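Local coordinates for protein abietadiene synthase, chloroplastic (Abies grandis, PDB 3S9V) that belongs to the plant terpene synthase family, and folds as a long, mainly helical chain whose sequence includes an N-terminal terpene synthase region and a metal-binding terpene synthase region, at residues 57-62 against 260-265; 204-209 against 232-237; 273-278 against 323-328; 299-304 against 333-338. All coordinates share one frame; numbering follows the deposited sequence.

Contacts 1, 2 and 3 are buried, whereas contact 4 lies at the surface. The four form two clusters. Contacts 1 and 2 are neighbours: helix 56-62 of the one lies against helix 232-242 of the other, their centres are 11 Å apart, and D58 of contact 1 bonds to A233 N of contact 2. Contacts 3 and 4 have centres 10 Å apart and both bring helix 320-332 or the chain leaving it against neighbours, with R273 meeting Y299 between them. Centres in different clusters are at least 27 Å apart. In the first cluster side-chain oxygens receive backbone N-H groups; contact 3 adds a salt bridge and a Met-aromatic contact to helix packing, and contact 4 relies on large rings with polar rims.

Contact 1 of 4, residues 57-62 against 260-265; sequences YDTAWV and NHVPCH
Helix 56-62 meets the irregular chain 260-265 through D58, T59 and V62, bringing an early part and a late part of the outer helical domain together, probably the gamma domain of plant diterpene synthases. T59 OG1 accepts the N-H of V262, 3.2 Å away, in an almost straight bond of 176°. Its chi1 of -58° sets the hydroxyl beside its own backbone N, where it also bonds to S55 O one turn back; threonine thus joins helix and loop with one oxygen. V262 itself turns its side chain toward the helix: V262 CG2 rests 3.6 Å from D58 CB and meets V62 CG2 tip to tip at 4.0 Å, two branched side chains in apolar contact. The D58 carboxylate packs against C264, OD2 lying 3.2 Å from C264 CB. Its polar ends are well supplied, since OD2 bonds to S55 OG while OD1 receives A233 N and a water. That water donates both to D58 OD1, at 2.7 Å, and to C264 O, at 3.0 Å, so an aspartate suits a buried place lined by backbone groups. Helices 101-117 and 151-164 pack on the Y57 side of helix 56-62, and helix 232-242 touches both D58 and V262.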
# COMPACT_ATOMS: atom_id res chain seq x y z
N TYR A 57 -22.22 11.27 -21.03
CA TYR A 57 -21.50 12.19 -21.92
C TYR A 57 -20.87 11.48 -23.12
O TYR A 57 -21.06 11.88 -24.27
CB TYR A 57 -20.42 12.92 -21.12
CG TYR A 57 -19.42 13.66 -21.98
CD1 TYR A 57 -19.71 14.92 -22.50
CD2 TYR A 57 -18.19 13.09 -22.28
CE1 TYR A 57 -18.79 15.59 -23.29
CE2 TYR A 57 -17.27 13.75 -23.07
CZ TYR A 57 -17.58 15.00 -23.58
OH TYR A 57 -16.68 15.63 -24.38
N ASP A 58 -20.10 10.42 -22.86
CA ASP A 58 -19.44 9.68 -23.93
C ASP A 58 -20.45 8.96 -24.80
O ASP A 58 -20.29 8.87 -26.02
CB ASP A 58 -18.45 8.68 -23.35
CG ASP A 58 -17.21 9.35 -22.78
OD1 ASP A 58 -16.17 9.38 -23.46
OD2 ASP A 58 -17.30 9.86 -21.64
N THR A 59 -21.49 8.44 -24.17
CA THR A 59 -22.51 7.73 -24.92
C THR A 59 -23.16 8.69 -25.89
O THR A 59 -23.45 8.34 -27.04
CB THR A 59 -23.55 7.15 -23.97
OG1 THR A 59 -22.89 6.27 -23.06
CG2 THR A 59 -24.61 6.37 -24.74
N ALA A 60 -23.37 9.93 -25.44
CA ALA A 60 -23.98 10.95 -26.29
C ALA A 60 -23.10 11.18 -27.53
O ALA A 60 -23.62 11.41 -28.62
CB ALA A 60 -24.15 12.24 -25.51
N TRP A 61 -21.79 11.13 -27.36
CA TRP A 61 -20.89 11.35 -28.49
C TRP A 61 -20.89 10.17 -29.45
O TRP A 61 -20.85 10.36 -30.67
CB TRP A 61 -19.46 11.64 -28.01
CG TRP A 61 -19.26 13.10 -27.70
CD1 TRP A 61 -19.42 13.72 -26.49
CD2 TRP A 61 -18.94 14.14 -28.64
NE1 TRP A 61 -19.23 15.07 -26.62
CE2 TRP A 61 -18.94 15.36 -27.93
CE3 TRP A 61 -18.66 14.15 -30.02
CZ2 TRP A 61 -18.67 16.59 -28.55
CZ3 TRP A 61 -18.39 15.39 -30.64
CH2 TRP A 61 -18.40 16.58 -29.90
N VAL A 62 -20.95 8.96 -28.92
CA VAL A 62 -21.01 7.79 -29.79
C VAL A 62 -22.32 7.84 -30.58
O VAL A 62 -22.35 7.53 -31.77
CB VAL A 62 -20.93 6.49 -28.95
CG1 VAL A 62 -21.20 5.29 -29.83
CG2 VAL A 62 -19.54 6.36 -28.32
N ASN A 260 -25.33 -1.17 -24.99
CA ASN A 260 -25.99 0.04 -25.49
C ASN A 260 -25.45 1.37 -24.97
O ASN A 260 -26.09 2.41 -25.13
CB ASN A 260 -27.49 -0.05 -25.20
CG ASN A 260 -27.79 -0.13 -23.71
OD1 ASN A 260 -26.88 -0.33 -22.89
ND2 ASN A 260 -29.06 0.03 -23.34
N HIS A 261 -24.27 1.34 -24.35
CA HIS A 261 -23.65 2.56 -23.84
C HIS A 261 -22.15 2.35 -23.68
O HIS A 261 -21.64 1.24 -23.87
CB HIS A 261 -24.25 2.94 -22.48
CG HIS A 261 -24.02 1.91 -21.41
ND1 HIS A 261 -24.86 0.84 -21.21
CD2 HIS A 261 -23.00 1.76 -20.53
CE1 HIS A 261 -24.38 0.07 -20.25
NE2 HIS A 261 -23.25 0.61 -19.83
N VAL A 262 -21.43 3.42 -23.33
CA VAL A 262 -19.99 3.35 -23.13
C VAL A 262 -19.54 4.13 -21.90
O VAL A 262 -20.26 5.00 -21.41
CB VAL A 262 -19.24 3.94 -24.33
CG1 VAL A 262 -19.68 3.26 -25.61
CG2 VAL A 262 -19.48 5.42 -24.40
N PRO A 263 -18.35 3.80 -21.36
CA PRO A 263 -17.78 4.47 -20.18
C PRO A 263 -16.96 5.68 -20.68
O PRO A 263 -16.97 5.97 -21.88
CB PRO A 263 -16.89 3.40 -19.57
CG PRO A 263 -16.38 2.67 -20.80
CD PRO A 263 -17.63 2.54 -21.65
N CYS A 264 -16.26 6.39 -19.80
CA CYS A 264 -15.48 7.54 -20.25
C CYS A 264 -14.04 7.17 -20.61
O CYS A 264 -13.24 8.03 -20.97
CB CYS A 264 -15.50 8.67 -19.21
SG CYS A 264 -14.85 8.28 -17.59
N HIS A 265 -13.73 5.87 -20.52
CA HIS A 265 -12.41 5.34 -20.87
C HIS A 265 -12.43 3.83 -20.70
O HIS A 265 -13.02 3.30 -19.75
CB HIS A 265 -11.31 5.98 -20.02
CG HIS A 265 -11.66 6.12 -18.57
ND1 HIS A 265 -11.11 7.10 -17.77
CD2 HIS A 265 -12.53 5.43 -17.79
CE1 HIS A 265 -11.62 7.01 -16.56
NE2 HIS A 265 -12.48 6.00 -16.54
O HOH W 1 -13.88 10.47 -22.61

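Contact 2 of 4, residues 204-209 against 232-237; sequences YSLEGL and PASTAA
S234 OG accepts the N-H of L206 at 3.0 Å, a bond bent to 146°. The same hydroxyl bonds to L203 O, so one small side chain grips the backbone at two points, L206 N and L203 O. Its chi1 of -160° swings OG anti to the serine N and out toward residues 204-209. The fit is close, L206 CB lying 3.1 Å from S234 OG, and a small hydroxyl suits it. Next to this bond E207 folds against the first turns of helix 232-242. Its CG stands between backbone N and carbonyl carbon, and the chain bends again at chi2 (-91°), which brings OE1 to 3.4 Å from S234 CA without a hydrogen bond to the serine. The other oxygen, OE2, passes 3.9 Å from A233 CB. One turn on, A237 CB packs 3.7 Å from E207 CA; alanine at both positions lets the two backbones come close.

Further out, E207 OE2 forms a salt bridge with K450 and a hydrogen bond with Y57 OH, though the latter is modelled so short that its length is doubtful. The nearby start of helix 232-242 would probably also favour a negative carboxylate. S234 N is taken up by S231 OG, and K450 reaches Y204 O as well. Bonds from G208 N to S205 O and from L209 N to L206 O hold the turn itself. A 3-10 turn fastened to the opening turns of an alpha helix through a serine hydroxyl is one way in which the connecting segments of this helical terpene synthase domain are tied to its helices.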
# COMPACT_ATOMS: atom_id res chain seq x y z
N TYR A 204 -7.08 12.70 -24.92
CA TYR A 204 -8.19 12.18 -24.14
C TYR A 204 -9.44 13.02 -24.39
O TYR A 204 -10.55 12.57 -24.15
CB TYR A 204 -7.82 12.20 -22.66
CG TYR A 204 -8.84 11.60 -21.72
CD1 TYR A 204 -9.42 12.37 -20.71
CD2 TYR A 204 -9.19 10.25 -21.79
CE1 TYR A 204 -10.31 11.82 -19.79
CE2 TYR A 204 -10.08 9.68 -20.88
CZ TYR A 204 -10.64 10.48 -19.88
OH TYR A 204 -11.53 9.94 -18.97
N SER A 205 -9.25 14.25 -24.86
CA SER A 205 -10.39 15.11 -25.12
C SER A 205 -10.36 15.82 -26.47
O SER A 205 -10.61 17.03 -26.57
CB SER A 205 -10.55 16.13 -23.98
OG SER A 205 -9.33 16.34 -23.29
N LEU A 206 -10.08 15.06 -27.52
CA LEU A 206 -10.04 15.59 -28.88
C LEU A 206 -11.39 16.12 -29.35
O LEU A 206 -11.44 16.95 -30.26
CB LEU A 206 -9.54 14.51 -29.85
CG LEU A 206 -8.04 14.22 -29.81
CD1 LEU A 206 -7.73 12.94 -30.56
CD2 LEU A 206 -7.30 15.40 -30.42
N GLU A 207 -12.48 15.65 -28.74
CA GLU A 207 -13.80 16.11 -29.14
C GLU A 207 -13.93 17.62 -28.88
O GLU A 207 -14.81 18.28 -29.44
CB GLU A 207 -14.90 15.33 -28.41
CG GLU A 207 -15.02 15.62 -26.92
CD GLU A 207 -14.19 14.70 -26.05
OE1 GLU A 207 -13.17 14.17 -26.54
OE2 GLU A 207 -14.55 14.52 -24.86
N GLY A 208 -13.04 18.16 -28.06
CA GLY A 208 -13.08 19.58 -27.76
C GLY A 208 -11.97 20.38 -28.43
O GLY A 208 -11.78 21.55 -28.14
N LEU A 209 -11.23 19.74 -29.34
CA LEU A 209 -10.13 20.40 -30.05
C LEU A 209 -10.28 20.25 -31.56
O LEU A 209 -9.36 20.52 -32.32
CB LEU A 209 -8.81 19.78 -29.61
CG LEU A 209 -8.55 19.74 -28.11
CD1 LEU A 209 -7.44 18.75 -27.83
CD2 LEU A 209 -8.21 21.13 -27.60
N PRO A 232 -13.84 7.06 -25.49
CA PRO A 232 -14.85 6.79 -26.52
C PRO A 232 -15.34 8.05 -27.25
O PRO A 232 -15.49 8.04 -28.47
CB PRO A 232 -15.97 6.14 -25.72
CG PRO A 232 -15.23 5.43 -24.64
CD PRO A 232 -14.26 6.48 -24.20
N ALA A 233 -15.60 9.12 -26.51
CA ALA A 233 -16.06 10.36 -27.13
C ALA A 233 -14.96 10.92 -28.03
O ALA A 233 -15.23 11.40 -29.13
CB ALA A 233 -16.43 11.38 -26.06
N SER A 234 -13.72 10.83 -27.57
CA SER A 234 -12.59 11.34 -28.33
C SER A 234 -12.44 10.53 -29.62
O SER A 234 -12.20 11.08 -30.69
CB SER A 234 -11.32 11.24 -27.49
OG SER A 234 -10.32 12.11 -27.99
N THR A 235 -12.60 9.22 -29.51
CA THR A 235 -12.48 8.33 -30.65
C THR A 235 -13.64 8.54 -31.62
O THR A 235 -13.46 8.47 -32.84
CB THR A 235 -12.48 6.87 -30.21
OG1 THR A 235 -11.37 6.66 -29.32
CG2 THR A 235 -12.35 5.94 -31.41
N ALA A 236 -14.83 8.80 -31.07
CA ALA A 236 -16.02 9.03 -31.89
C ALA A 236 -15.83 10.29 -32.72
O ALA A 236 -16.14 10.31 -33.91
CB ALA A 236 -17.25 9.17 -30.99
N ALA A 237 -15.32 11.33 -32.09
CA ALA A 237 -15.07 12.59 -32.78
C ALA A 237 -14.06 12.37 -33.90
O ALA A 237 -14.28 12.81 -35.02
CB ALA A 237 -14.55 13.63 -31.80

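Contact 3 of 4, residues 273-278 against 323-328; sequences RLWAVD and TAMGLR
W275 and M325 form a Met-aromatic contact between helices 269-282 and 320-332, the second of which starts in the D319-I-D-D sequence, the DXDD motif of class II terpene cyclases; W275 also touches D321 and D322. The short axes pass 10.0 Å apart at 55°. M325 lays its CG over one face of the indole, 3.7 Å from the centroid of the six-membered ring, and the bend at chi2 (-74°) keeps SD above the same ring, 4.5 Å from that centroid. A long, flexible, polarisable side chain is apt for covering so broad a surface. Deeper in the crossing, L274 CD2 lies 3.7 Å from G326 CA, where the glycine has no side chain to hold the leucine off. On the far side of M325, R328 NH1 donates to D278 OD1 at 2.8 Å and 171°, forming a salt bridge. D278 OD1 lies in the guanidinium plane, while the arginine N-H comes to it from above the carboxylate plane. Water 2 donates to D278 OD1 and accepts from R328 NH2. Since R371 also bonds to OD1, this oxygen gathers three donors; the two arginines probably depend on its charge, and D278, R328 and R371 are met by one another and by water.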
# COMPACT_ATOMS: atom_id res chain seq x y z
N ARG A 273 -7.38 -4.71 -11.78
CA ARG A 273 -6.70 -5.81 -11.10
C ARG A 273 -5.73 -5.36 -10.01
O ARG A 273 -5.74 -5.92 -8.92
CB ARG A 273 -5.97 -6.69 -12.12
CG ARG A 273 -6.90 -7.60 -12.93
CD ARG A 273 -6.12 -8.38 -13.97
NE ARG A 273 -6.95 -9.35 -14.69
CZ ARG A 273 -7.88 -9.03 -15.58
NH1 ARG A 273 -8.11 -7.76 -15.88
NH2 ARG A 273 -8.59 -9.98 -16.16
N LEU A 274 -4.92 -4.35 -10.31
CA LEU A 274 -3.94 -3.86 -9.34
C LEU A 274 -4.58 -3.22 -8.11
O LEU A 274 -4.10 -3.41 -6.98
CB LEU A 274 -2.99 -2.86 -10.01
CG LEU A 274 -1.98 -3.45 -11.00
CD1 LEU A 274 -1.31 -2.32 -11.74
CD2 LEU A 274 -0.93 -4.31 -10.27
N TRP A 275 -5.65 -2.46 -8.33
CA TRP A 275 -6.33 -1.79 -7.24
C TRP A 275 -7.14 -2.77 -6.37
O TRP A 275 -7.25 -2.60 -5.16
CB TRP A 275 -7.22 -0.67 -7.79
CG TRP A 275 -6.59 0.68 -7.73
CD1 TRP A 275 -6.98 1.72 -6.94
CD2 TRP A 275 -5.43 1.14 -8.44
NE1 TRP A 275 -6.13 2.79 -7.10
CE2 TRP A 275 -5.17 2.46 -8.01
CE3 TRP A 275 -4.58 0.55 -9.39
CZ2 TRP A 275 -4.09 3.21 -8.50
CZ3 TRP A 275 -3.50 1.30 -9.88
CH2 TRP A 275 -3.27 2.62 -9.43
N ALA A 276 -7.71 -3.79 -7.00
CA ALA A 276 -8.48 -4.77 -6.25
C ALA A 276 -7.55 -5.53 -5.32
O ALA A 276 -7.87 -5.75 -4.14
CB ALA A 276 -9.16 -5.74 -7.22
N VAL A 277 -6.39 -5.92 -5.85
CA VAL A 277 -5.39 -6.65 -5.08
C VAL A 277 -4.82 -5.82 -3.94
O VAL A 277 -4.64 -6.30 -2.82
CB VAL A 277 -4.21 -7.09 -5.99
CG1 VAL A 277 -3.01 -7.53 -5.14
CG2 VAL A 277 -4.65 -8.23 -6.91
N ASP A 278 -4.53 -4.56 -4.24
CA ASP A 278 -3.97 -3.65 -3.24
C ASP A 278 -5.00 -3.41 -2.15
O ASP A 278 -4.67 -3.32 -0.98
CB ASP A 278 -3.56 -2.32 -3.90
CG ASP A 278 -2.81 -1.40 -2.95
OD1 ASP A 278 -1.81 -1.85 -2.36
OD2 ASP A 278 -3.21 -0.23 -2.81
N THR A 323 1.93 2.38 -12.78
CA THR A 323 3.28 1.83 -12.83
C THR A 323 3.85 1.63 -11.43
O THR A 323 4.47 0.61 -11.15
CB THR A 323 4.23 2.73 -13.63
OG1 THR A 323 3.76 2.83 -14.98
CG2 THR A 323 5.64 2.14 -13.64
N ALA A 324 3.64 2.61 -10.56
CA ALA A 324 4.13 2.50 -9.19
C ALA A 324 3.38 1.39 -8.44
O ALA A 324 3.98 0.64 -7.68
CB ALA A 324 3.96 3.83 -8.47
N MET A 325 2.07 1.29 -8.66
CA MET A 325 1.28 0.25 -8.00
C MET A 325 1.80 -1.11 -8.45
O MET A 325 2.17 -1.96 -7.64
CB MET A 325 -0.20 0.35 -8.38
CG MET A 325 -1.07 1.17 -7.44
SD MET A 325 -1.44 0.36 -5.87
CE MET A 325 -0.53 1.38 -4.83
N GLY A 326 1.84 -1.29 -9.77
CA GLY A 326 2.32 -2.54 -10.33
C GLY A 326 3.73 -2.89 -9.90
O GLY A 326 4.01 -4.05 -9.60
N LEU A 327 4.62 -1.90 -9.88
CA LEU A 327 6.01 -2.17 -9.48
C LEU A 327 6.09 -2.72 -8.06
O LEU A 327 6.77 -3.73 -7.83
CB LEU A 327 6.88 -0.91 -9.62
CG LEU A 327 8.30 -1.01 -9.07
CD1 LEU A 327 9.01 -2.21 -9.67
CD2 LEU A 327 9.05 0.28 -9.37
N ARG A 328 5.40 -2.09 -7.11
CA ARG A 328 5.44 -2.58 -5.73
C ARG A 328 4.80 -3.95 -5.53
O ARG A 328 5.42 -4.86 -4.96
CB ARG A 328 4.79 -1.58 -4.76
CG ARG A 328 4.86 -2.01 -3.28
CD ARG A 328 4.25 -0.96 -2.37
NE ARG A 328 2.94 -0.58 -2.89
CZ ARG A 328 1.81 -1.20 -2.58
NH1 ARG A 328 0.68 -0.79 -3.14
NH2 ARG A 328 1.80 -2.19 -1.70
O HOH W 2 -0.33 -3.93 -1.20

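Contact 4 of 4, residues 299-304 against 333-338; sequences YVYSHW and HGYNVS
Y301 and Y335 set their rings together at 40°, neither stacked nor edge-to-face, with centroids 5.2 Å apart. Y335 CD1 sits over one face of the Y301 ring near its rim, 3.5 Å from Y301 CG. The Y301 ring reaches this spot because its CG is anti to the backbone N (chi1 -178°), extending it from helix 290-301 toward the chain 333-338. At its far end Y301 OH makes a weak hydrogen bond to N336 O at 3.4 Å, in a place where N336 is the centre of an inverse gamma turn. V337 CG1 then links two aromatic rings: it lies at the edge of Y301, 3.9 Å from CE1, and over the face of W304, 3.7 Å from the centroid of the five-membered ring, in a CH-pi contact. A methyl group is small enough to serve both. The indole N-H points to water 3, which accepts from W304 NE1 at 3.0 Å and from S338 N at 2.8 Å.

Turns bring these residues into place. G334, at positive phi, closes helix 320-332 in a Schellman motif, after which Y335 points toward Y301, while a type I turn from Y301 to W304 brings the tryptophan round. Y335 OH bonds to D298, and L330 supports Y335, V337 and W304 from helix 320-332. The chemistry is thus amphipathic: ring faces and a valine methyl make the apolar contact, while phenol and indole edges bond to backbone, aspartate and water, as befits a partly exposed border.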
# COMPACT_ATOMS: atom_id res chain seq x y z
N TYR A 299 -1.76 -11.97 -15.01
CA TYR A 299 -2.34 -11.23 -16.12
C TYR A 299 -1.64 -9.89 -16.27
O TYR A 299 -1.18 -9.54 -17.36
CB TYR A 299 -3.83 -11.00 -15.87
CG TYR A 299 -4.52 -10.21 -16.96
CD1 TYR A 299 -5.12 -10.85 -18.05
CD2 TYR A 299 -4.57 -8.81 -16.90
CE1 TYR A 299 -5.75 -10.11 -19.05
CE2 TYR A 299 -5.19 -8.07 -17.90
CZ TYR A 299 -5.79 -8.72 -18.97
OH TYR A 299 -6.43 -7.98 -19.94
N VAL A 300 -1.55 -9.13 -15.18
CA VAL A 300 -0.90 -7.83 -15.23
C VAL A 300 0.55 -7.94 -15.68
O VAL A 300 1.02 -7.13 -16.48
CB VAL A 300 -0.95 -7.12 -13.87
CG1 VAL A 300 -0.17 -5.79 -13.94
CG2 VAL A 300 -2.41 -6.86 -13.48
N TYR A 301 1.27 -8.93 -15.15
CA TYR A 301 2.67 -9.11 -15.51
C TYR A 301 2.84 -9.46 -16.99
O TYR A 301 3.81 -9.02 -17.61
CB TYR A 301 3.31 -10.20 -14.64
CG TYR A 301 4.80 -10.40 -14.92
CD1 TYR A 301 5.72 -9.40 -14.64
CD2 TYR A 301 5.26 -11.59 -15.51
CE1 TYR A 301 7.08 -9.56 -14.94
CE2 TYR A 301 6.62 -11.76 -15.81
CZ TYR A 301 7.52 -10.74 -15.52
OH TYR A 301 8.85 -10.90 -15.82
N SER A 302 1.92 -10.25 -17.55
CA SER A 302 2.00 -10.62 -18.96
C SER A 302 1.82 -9.38 -19.83
O SER A 302 1.99 -9.44 -21.04
CB SER A 302 0.92 -11.64 -19.33
OG SER A 302 -0.36 -11.04 -19.41
N HIS A 303 1.44 -8.27 -19.20
CA HIS A 303 1.26 -7.02 -19.92
C HIS A 303 2.25 -5.97 -19.44
O HIS A 303 2.14 -4.80 -19.80
CB HIS A 303 -0.17 -6.50 -19.75
CG HIS A 303 -1.19 -7.29 -20.50
ND1 HIS A 303 -1.23 -7.33 -21.88
CD2 HIS A 303 -2.17 -8.12 -20.07
CE1 HIS A 303 -2.20 -8.14 -22.27
NE2 HIS A 303 -2.78 -8.64 -21.19
N TRP A 304 3.20 -6.40 -18.61
CA TRP A 304 4.21 -5.49 -18.08
C TRP A 304 5.10 -4.96 -19.20
O TRP A 304 5.47 -5.69 -20.12
CB TRP A 304 5.07 -6.18 -17.02
CG TRP A 304 5.92 -5.23 -16.22
CD1 TRP A 304 7.28 -5.09 -16.27
CD2 TRP A 304 5.47 -4.27 -15.25
NE1 TRP A 304 7.70 -4.11 -15.40
CE2 TRP A 304 6.60 -3.59 -14.76
CE3 TRP A 304 4.20 -3.91 -14.75
CZ2 TRP A 304 6.52 -2.57 -13.79
CZ3 TRP A 304 4.12 -2.90 -13.78
CH2 TRP A 304 5.27 -2.24 -13.32
N HIS A 333 5.34 -9.80 -4.86
CA HIS A 333 4.87 -11.15 -5.16
C HIS A 333 5.83 -12.02 -5.97
O HIS A 333 5.43 -13.04 -6.54
CB HIS A 333 3.51 -11.09 -5.84
CG HIS A 333 2.40 -10.75 -4.89
ND1 HIS A 333 1.54 -11.70 -4.39
CD2 HIS A 333 2.05 -9.58 -4.31
CE1 HIS A 333 0.71 -11.13 -3.53
NE2 HIS A 333 1.00 -9.84 -3.47
N GLY A 334 7.10 -11.61 -6.04
CA GLY A 334 8.12 -12.40 -6.73
C GLY A 334 8.31 -12.27 -8.24
O GLY A 334 9.03 -13.08 -8.83
N TYR A 335 7.67 -11.28 -8.86
CA TYR A 335 7.80 -11.09 -10.29
C TYR A 335 9.08 -10.31 -10.61
O TYR A 335 9.55 -9.52 -9.79
CB TYR A 335 6.57 -10.35 -10.82
CG TYR A 335 5.31 -11.18 -10.77
CD1 TYR A 335 4.98 -12.05 -11.80
CD2 TYR A 335 4.47 -11.12 -9.66
CE1 TYR A 335 3.83 -12.85 -11.73
CE2 TYR A 335 3.33 -11.91 -9.57
CZ TYR A 335 3.01 -12.77 -10.60
OH TYR A 335 1.87 -13.54 -10.51
N ASN A 336 9.64 -10.55 -11.78
CA ASN A 336 10.87 -9.88 -12.18
C ASN A 336 10.58 -8.56 -12.85
O ASN A 336 10.53 -8.47 -14.08
CB ASN A 336 11.71 -10.75 -13.11
CG ASN A 336 12.99 -10.05 -13.57
OD1 ASN A 336 13.48 -9.15 -12.90
ND2 ASN A 336 13.52 -10.47 -14.71
N VAL A 337 10.40 -7.53 -12.03
CA VAL A 337 10.12 -6.19 -12.50
C VAL A 337 11.26 -5.29 -12.03
O VAL A 337 11.85 -5.53 -10.99
CB VAL A 337 8.78 -5.68 -11.95
CG1 VAL A 337 7.64 -6.45 -12.59
CG2 VAL A 337 8.75 -5.82 -10.44
N SER A 338 11.55 -4.26 -12.81
CA SER A 338 12.63 -3.35 -12.48
C SER A 338 12.12 -1.98 -12.10
O SER A 338 11.08 -1.54 -12.57
CB SER A 338 13.58 -3.20 -13.67
OG SER A 338 14.46 -2.10 -13.49
O HOH W 3 10.71 -3.71 -15.47